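Local coordinates for Lin1840 protein (Listeria innocua serovar 6a, PDB 4ZOA) that probably hydrolyses terminal, non-reducing beta-D-glucosyl residues to release beta-D-glucose, as a beta-glucosidase of glycoside hydrolase family 3, at residues 192-197 with 218-223; 58-63 with 86-91. The protein carries 1 engineered substitution. All coordinates share one frame; numbering follows the deposited sequence.

Contact 1 of 2, residues 192-197 with 218-223; sequences HFAAYG and NYLPAY. With IFM (5-hydroxymethyl-3,4-dihydroxypiperidine), chain C.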
loop_
_atom_site.group_PDB
_atom_site.type_symbol
_atom_site.label_atom_id
_atom_site.label_comp_id
_atom_site.label_asym_id
_atom_site.label_seq_id
_atom_site.Cartn_x
_atom_site.Cartn_y
_atom_site.Cartn_z
ATOM N N HIS A 192 2.109 -16.129 11.016
ATOM C CA HIS A 192 3.275 -15.554 11.617
ATOM C C HIS A 192 2.832 -14.312 12.393
ATOM O O HIS A 192 2.288 -13.370 11.810
ATOM C CB HIS A 192 4.271 -15.094 10.515
ATOM C CG HIS A 192 4.677 -16.162 9.553
ATOM N ND1 HIS A 192 3.936 -16.467 8.429
ATOM C CD2 HIS A 192 5.776 -16.961 9.509
ATOM C CE1 HIS A 192 4.530 -17.428 7.761
ATOM N NE2 HIS A 192 5.647 -17.746 8.394
ATOM N N PHE A 193 3.042 -14.289 13.696
ATOM C CA PHE A 193 2.437 -13.249 14.566
ATOM C C PHE A 193 3.294 -11.982 14.519
ATOM O O PHE A 193 4.415 -12.012 15.004
ATOM C CB PHE A 193 2.351 -13.754 15.992
ATOM C CG PHE A 193 1.292 -13.064 16.837
ATOM C CD1 PHE A 193 -0.052 -13.345 16.641
ATOM C CD2 PHE A 193 1.649 -12.170 17.809
ATOM C CE1 PHE A 193 -1.031 -12.728 17.384
ATOM C CE2 PHE A 193 0.701 -11.538 18.535
ATOM C CZ PHE A 193 -0.643 -11.816 18.340
ATOM N N ALA A 194 2.849 -10.870 13.914
ATOM C CA ALA A 194 1.574 -10.676 13.263
ATOM C C ALA A 194 1.727 -9.809 12.009
ATOM O O ALA A 194 2.699 -9.043 11.889
ATOM C CB ALA A 194 0.554 -10.019 14.229
ATOM N N ALA A 195 0.713 -9.925 11.141
ATOM C CA ALA A 195 0.413 -8.945 10.054
ATOM C C ALA A 195 1.460 -8.966 8.899
ATOM O O ALA A 195 1.634 -8.028 8.171
ATOM C CB ALA A 195 0.308 -7.555 10.661
ATOM N N TYR A 196 2.142 -10.079 8.777
ATOM C CA TYR A 196 3.299 -10.274 7.835
ATOM C C TYR A 196 2.892 -10.085 6.343
ATOM O O TYR A 196 3.670 -9.585 5.521
ATOM C CB TYR A 196 3.868 -11.718 8.108
ATOM C CG TYR A 196 4.982 -12.299 7.238
ATOM C CD1 TYR A 196 6.092 -11.534 6.850
ATOM C CD2 TYR A 196 5.023 -13.638 6.973
ATOM C CE1 TYR A 196 7.121 -12.079 6.092
ATOM C CE2 TYR A 196 6.079 -14.200 6.261
ATOM C CZ TYR A 196 7.116 -13.406 5.801
ATOM O OH TYR A 196 8.151 -13.924 5.054
ATOM N N GLY A 197 1.658 -10.494 6.045
ATOM C CA GLY A 197 1.071 -10.466 4.743
ATOM C C GLY A 197 0.815 -9.074 4.218
ATOM O O GLY A 197 0.404 -8.940 3.086
ATOM N N ASN A 218 -8.909 -6.362 11.494
ATOM C CA ASN A 218 -8.773 -7.327 10.312
ATOM C C ASN A 218 -7.572 -8.291 10.377
ATOM O O ASN A 218 -7.672 -9.442 9.965
ATOM C CB ASN A 218 -8.690 -6.508 9.061
ATOM C CG ASN A 218 -10.017 -5.857 8.733
ATOM O OD1 ASN A 218 -11.070 -6.494 8.844
ATOM N ND2 ASN A 218 -9.985 -4.600 8.397
ATOM N N TYR A 219 -6.466 -7.835 10.980
ATOM C CA TYR A 219 -5.187 -8.557 10.965
ATOM C C TYR A 219 -5.014 -9.602 12.112
ATOM O O TYR A 219 -4.393 -10.631 11.891
ATOM C CB TYR A 219 -3.989 -7.529 10.880
ATOM C CG TYR A 219 -3.923 -6.971 9.481
ATOM C CD1 TYR A 219 -4.763 -5.940 9.069
ATOM C CD2 TYR A 219 -3.139 -7.575 8.518
ATOM C CE1 TYR A 219 -4.758 -5.501 7.741
ATOM C CE2 TYR A 219 -3.144 -7.171 7.233
ATOM C CZ TYR A 219 -3.933 -6.124 6.866
ATOM O OH TYR A 219 -3.944 -5.752 5.571
ATOM N N LEU A 220 -5.531 -9.346 13.324
ATOM C CA LEU A 220 -5.394 -10.283 14.436
ATOM C C LEU A 220 -6.506 -11.382 14.545
ATOM O O LEU A 220 -6.261 -12.420 15.141
ATOM C CB LEU A 220 -5.282 -9.524 15.776
ATOM C CG LEU A 220 -4.144 -8.538 15.944
ATOM C CD1 LEU A 220 -4.213 -7.792 17.264
ATOM C CD2 LEU A 220 -2.845 -9.298 15.848
ATOM N N PRO A 221 -7.717 -11.143 14.004
ATOM C CA PRO A 221 -8.717 -12.071 14.505
ATOM C C PRO A 221 -8.406 -13.550 14.201
ATOM O O PRO A 221 -8.728 -14.403 15.001
ATOM C CB PRO A 221 -10.012 -11.614 13.827
ATOM C CG PRO A 221 -9.840 -10.141 13.524
ATOM C CD PRO A 221 -8.328 -9.957 13.359
ATOM N N ALA A 222 -7.787 -13.875 13.055
ATOM C CA ALA A 222 -7.612 -15.268 12.735
ATOM C C ALA A 222 -6.601 -15.893 13.644
ATOM O O ALA A 222 -6.754 -17.032 14.018
ATOM C CB ALA A 222 -7.257 -15.484 11.250
ATOM N N TYR A 223 -5.537 -15.207 14.001
ATOM C CA TYR A 223 -4.611 -15.841 14.935
ATOM C C TYR A 223 -5.385 -16.127 16.241
ATOM O O TYR A 223 -5.185 -17.167 16.919
ATOM C CB TYR A 223 -3.390 -14.969 15.286
ATOM C CG TYR A 223 -2.662 -14.348 14.137
ATOM C CD1 TYR A 223 -1.984 -15.131 13.207
ATOM C CD2 TYR A 223 -2.650 -12.960 13.980
ATOM C CE1 TYR A 223 -1.303 -14.580 12.156
ATOM C CE2 TYR A 223 -1.947 -12.388 12.898
ATOM C CZ TYR A 223 -1.305 -13.221 11.995
ATOM O OH TYR A 223 -0.660 -12.701 10.937
HETATM O O4 IFM C . 7.623 -22.124 9.038
HETATM C C4 IFM C . 8.629 -21.402 8.338
HETATM C C3 IFM C . 8.189 -19.956 8.153
HETATM O O3 IFM C . 6.918 -19.982 7.541
HETATM C C2 IFM C . 9.222 -19.054 7.435
HETATM N N IFM C . 10.575 -19.230 7.949
HETATM C C1 IFM C . 10.990 -20.589 8.244
HETATM C C5 IFM C . 9.946 -21.329 9.095
HETATM C C6 IFM C . 10.448 -22.729 9.544
HETATM O O6 IFM C . 10.959 -23.458 8.448
#
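Residues 192-197, the end of strand 187-193 and the turn after it, run past the helical segment 218-223, with F193 nearest Y223, A194 nearest L220 and A195 nearest Y219. The peptide bonds before H192 and before A194 are both cis. Y223 carries most of the contact. CG of Y223 lies anti to its carbonyl carbon (chi1 -49°), and its ring reaches in among residues 192-195. F193 turns an edge to one face of this ring in an offset edge-to-face pair. The ring centroids are 5.2 Å apart and the planes stand at 68°. CD1 of F193 leads, 3.7 Å from CD2 of Y223. A194 CB sits obliquely to the Y223 ring, 3.7 Å from CE2. The same methyl meets L220 CD2 at 3.8 Å. A195 CB touches the Y219 ring at CD2. At the end of the Y223 ring, the hydroxyl accepts a bond from A195 N: N to OH is 3.1 Å, with 160° at the hydrogen. That N-H arrives at the ring edge, near its plane. Y223 OH is also hydrogen-bonded to D140 OD1, which in turn takes the backbone N of H192. The CB of H192 points away from residues 218-223. H192 NE2 is hydrogen-bonded to O3 of the bound piperidine at 2.7 Å, at the imidazole edge, and Y196 CE2 lies over the centre of one imidazole face. In this TIM-barrel domain of family 3, the buried Y223 hydroxyl and D140 together tie down the backbone on both sides of F193, next to the ligand-binding H192.

Contact 2 of 2, residues 58-63 with 86-91; sequences GSVLGS and LVFMAD. With IFM (5-hydroxymethyl-3,4-dihydroxypiperidine), chain C.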
loop_
_atom_site.group_PDB
_atom_site.type_symbol
_atom_site.label_atom_id
_atom_site.label_comp_id
_atom_site.label_asym_id
_atom_site.label_seq_id
_atom_site.Cartn_x
_atom_site.Cartn_y
_atom_site.Cartn_z
ATOM N N GLY A 58 17.057 -27.443 23.052
ATOM C CA GLY A 58 15.646 -27.693 23.269
ATOM C C GLY A 58 14.913 -28.394 22.144
ATOM O O GLY A 58 13.984 -29.185 22.420
ATOM N N SER A 59 15.255 -28.106 20.882
ATOM C CA SER A 59 14.387 -28.583 19.796
ATOM C C SER A 59 15.119 -28.786 18.498
ATOM O O SER A 59 16.092 -28.095 18.241
ATOM C CB SER A 59 13.210 -27.581 19.624
ATOM O OG SER A 59 12.381 -27.797 18.488
ATOM N N VAL A 60 14.576 -29.690 17.679
ATOM C CA VAL A 60 15.016 -29.913 16.329
ATOM C C VAL A 60 13.931 -29.519 15.356
ATOM O O VAL A 60 12.764 -29.827 15.585
ATOM C CB VAL A 60 15.247 -31.386 16.016
ATOM C CG1 VAL A 60 15.660 -31.557 14.550
ATOM C CG2 VAL A 60 16.323 -31.976 16.935
ATOM N N LEU A 61 14.334 -28.843 14.272
ATOM C CA LEU A 61 13.421 -28.499 13.208
ATOM C C LEU A 61 13.955 -29.059 11.911
ATOM O O LEU A 61 15.119 -28.918 11.571
ATOM C CB LEU A 61 13.177 -26.968 13.124
ATOM C CG LEU A 61 13.522 -26.185 11.843
ATOM C CD1 LEU A 61 12.803 -24.838 11.680
ATOM C CD2 LEU A 61 15.015 -25.988 11.883
ATOM N N GLY A 62 13.064 -29.701 11.199
ATOM C CA GLY A 62 13.349 -30.117 9.859
ATOM C C GLY A 62 13.936 -31.515 9.709
ATOM O O GLY A 62 14.651 -31.746 8.738
ATOM N N SER A 63 13.641 -32.442 10.637
ATOM C CA SER A 63 14.066 -33.868 10.505
ATOM C C SER A 63 13.518 -34.449 9.188
ATOM O O SER A 63 12.427 -34.034 8.758
ATOM C CB SER A 63 13.623 -34.725 11.713
ATOM O OG SER A 63 13.584 -36.124 11.413
ATOM N N LEU A 86 14.181 -34.084 23.132
ATOM C CA LEU A 86 14.054 -33.017 22.134
ATOM C C LEU A 86 12.616 -33.008 21.616
ATOM O O LEU A 86 12.024 -34.085 21.446
ATOM C CB LEU A 86 14.938 -33.286 20.938
ATOM C CG LEU A 86 16.441 -33.188 21.150
ATOM C CD1 LEU A 86 17.219 -33.928 20.085
ATOM C CD2 LEU A 86 16.868 -31.725 21.236
ATOM N N VAL A 87 12.064 -31.820 21.361
ATOM C CA VAL A 87 10.800 -31.737 20.591
ATOM C C VAL A 87 11.183 -31.470 19.127
ATOM O O VAL A 87 12.103 -30.685 18.854
ATOM C CB VAL A 87 9.783 -30.700 21.158
ATOM C CG1 VAL A 87 10.427 -29.310 21.280
ATOM C CG2 VAL A 87 8.476 -30.670 20.347
ATOM N N PHE A 88 10.504 -32.194 18.228
ATOM C CA PHE A 88 10.732 -32.185 16.775
ATOM C C PHE A 88 9.615 -31.476 16.016
ATOM O O PHE A 88 8.434 -31.873 16.064
ATOM C CB PHE A 88 10.839 -33.590 16.252
ATOM C CG PHE A 88 12.156 -34.225 16.545
ATOM C CD1 PHE A 88 12.429 -34.744 17.809
ATOM C CD2 PHE A 88 13.144 -34.312 15.574
ATOM C CE1 PHE A 88 13.678 -35.358 18.074
ATOM C CE2 PHE A 88 14.368 -34.936 15.842
ATOM C CZ PHE A 88 14.626 -35.449 17.091
ATOM N N MET A 89 10.002 -30.407 15.324
ATOM C CA MET A 89 9.048 -29.564 14.593
ATOM C C MET A 89 9.327 -29.611 13.099
ATOM O O MET A 89 10.461 -29.875 12.646
ATOM C CB MET A 89 9.064 -28.121 15.101
ATOM C CG MET A 89 9.122 -27.988 16.610
ATOM S SD MET A 89 8.630 -26.368 17.173
ATOM C CE MET A 89 9.156 -26.586 18.859
ATOM N N ALA A 90 8.269 -29.351 12.342
ATOM C CA ALA A 90 8.324 -29.517 10.907
ATOM C C ALA A 90 7.303 -28.614 10.209
ATOM O O ALA A 90 6.225 -28.312 10.755
ATOM C CB ALA A 90 8.042 -30.952 10.560
ATOM N N ASP A 91 7.643 -28.275 8.973
ATOM C CA ASP A 91 6.743 -27.554 8.081
ATOM C C ASP A 91 5.804 -28.504 7.363
ATOM O O ASP A 91 6.140 -29.089 6.324
ATOM C CB ASP A 91 7.596 -26.746 7.067
ATOM C CG ASP A 91 8.263 -25.567 7.712
ATOM O OD1 ASP A 91 7.537 -24.747 8.285
ATOM O OD2 ASP A 91 9.496 -25.444 7.673
HETATM O O4 IFM C . 7.623 -22.124 9.038
HETATM C C4 IFM C . 8.629 -21.402 8.338
HETATM C C3 IFM C . 8.189 -19.956 8.153
HETATM O O3 IFM C . 6.918 -19.982 7.541
HETATM C C2 IFM C . 9.222 -19.054 7.435
HETATM N N IFM C . 10.575 -19.230 7.949
HETATM C C1 IFM C . 10.990 -20.589 8.244
HETATM C C5 IFM C . 9.946 -21.329 9.095
HETATM C C6 IFM C . 10.448 -22.729 9.544
HETATM O O6 IFM C . 10.959 -23.458 8.448
HETATM O O HOH W 1 11.257 -32.475 12.545
#
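V87 O accepts two hydrogen bonds from the neighbouring strand. One is from V60 N, at 2.9 Å from V87 O and tilted 17° from the carbonyl plane. The other is from S59 OG, also 2.9 Å from V87 O, but this donor lies well above that plane. With chi1 at 171°, the S59 hydroxyl swings away from its backbone N and reaches over V87 O; it is hydrogen-bonded to Q24 NE2 as well. One serine hydroxyl therefore joins strand 87-90 to a residue of strand 23-25. M89 N gives to V60 O at 2.8 Å, and G62 N gives to M89 O at 3.0 Å. A water accepts from S63 N and donates to M89 O, bridging the two segments just past strand 59-61. V87 N to G58 O is a weak bond. This is a parallel ladder, with S59 beside V87, V60 beside F88 and L61 beside M89. The two strands are neighbours in the barrel sheet and are joined by helix 66-79 in a beta-alpha-beta crossover. V60 and F88 point the same way, on the face where F88 meets M69 of that helix. V60 CB lies over one face of the F88 ring, 4.0 Å from its centroid, in a CH-pi contact. S63 CB comes to the edge of that ring. L86 CD1 packs on V60 CG2. On the other face of the sheet, M89 extends beyond CG and brings CE close to S59 OG. Past the strand end, D91 holds the piperidine with both carboxylate oxygens: OD1 takes ligand O4 at 2.7 Å and OD2 takes ligand O6 at 2.6 Å.

From the N terminus, contact 2 comes first. Strand 59-61 leads through helix 66-79 into strand 87-90, and the contact closes this loop early in the barrel. The chain then passes through strand 133-134 to strand 187-193. Contact 1 closes a second loop there, from the end of that strand to residues 218-223, on helices 212-219 and 221-228. The two loops follow in series and neither nest nor cross. Strands 87-90 and 187-193 belong to the same parallel sheet, with strand 133-134 between them. The contact centres are about 24 Å apart. Both contacts reach one piperidine ligand, which K191, D270 and T40 also bind.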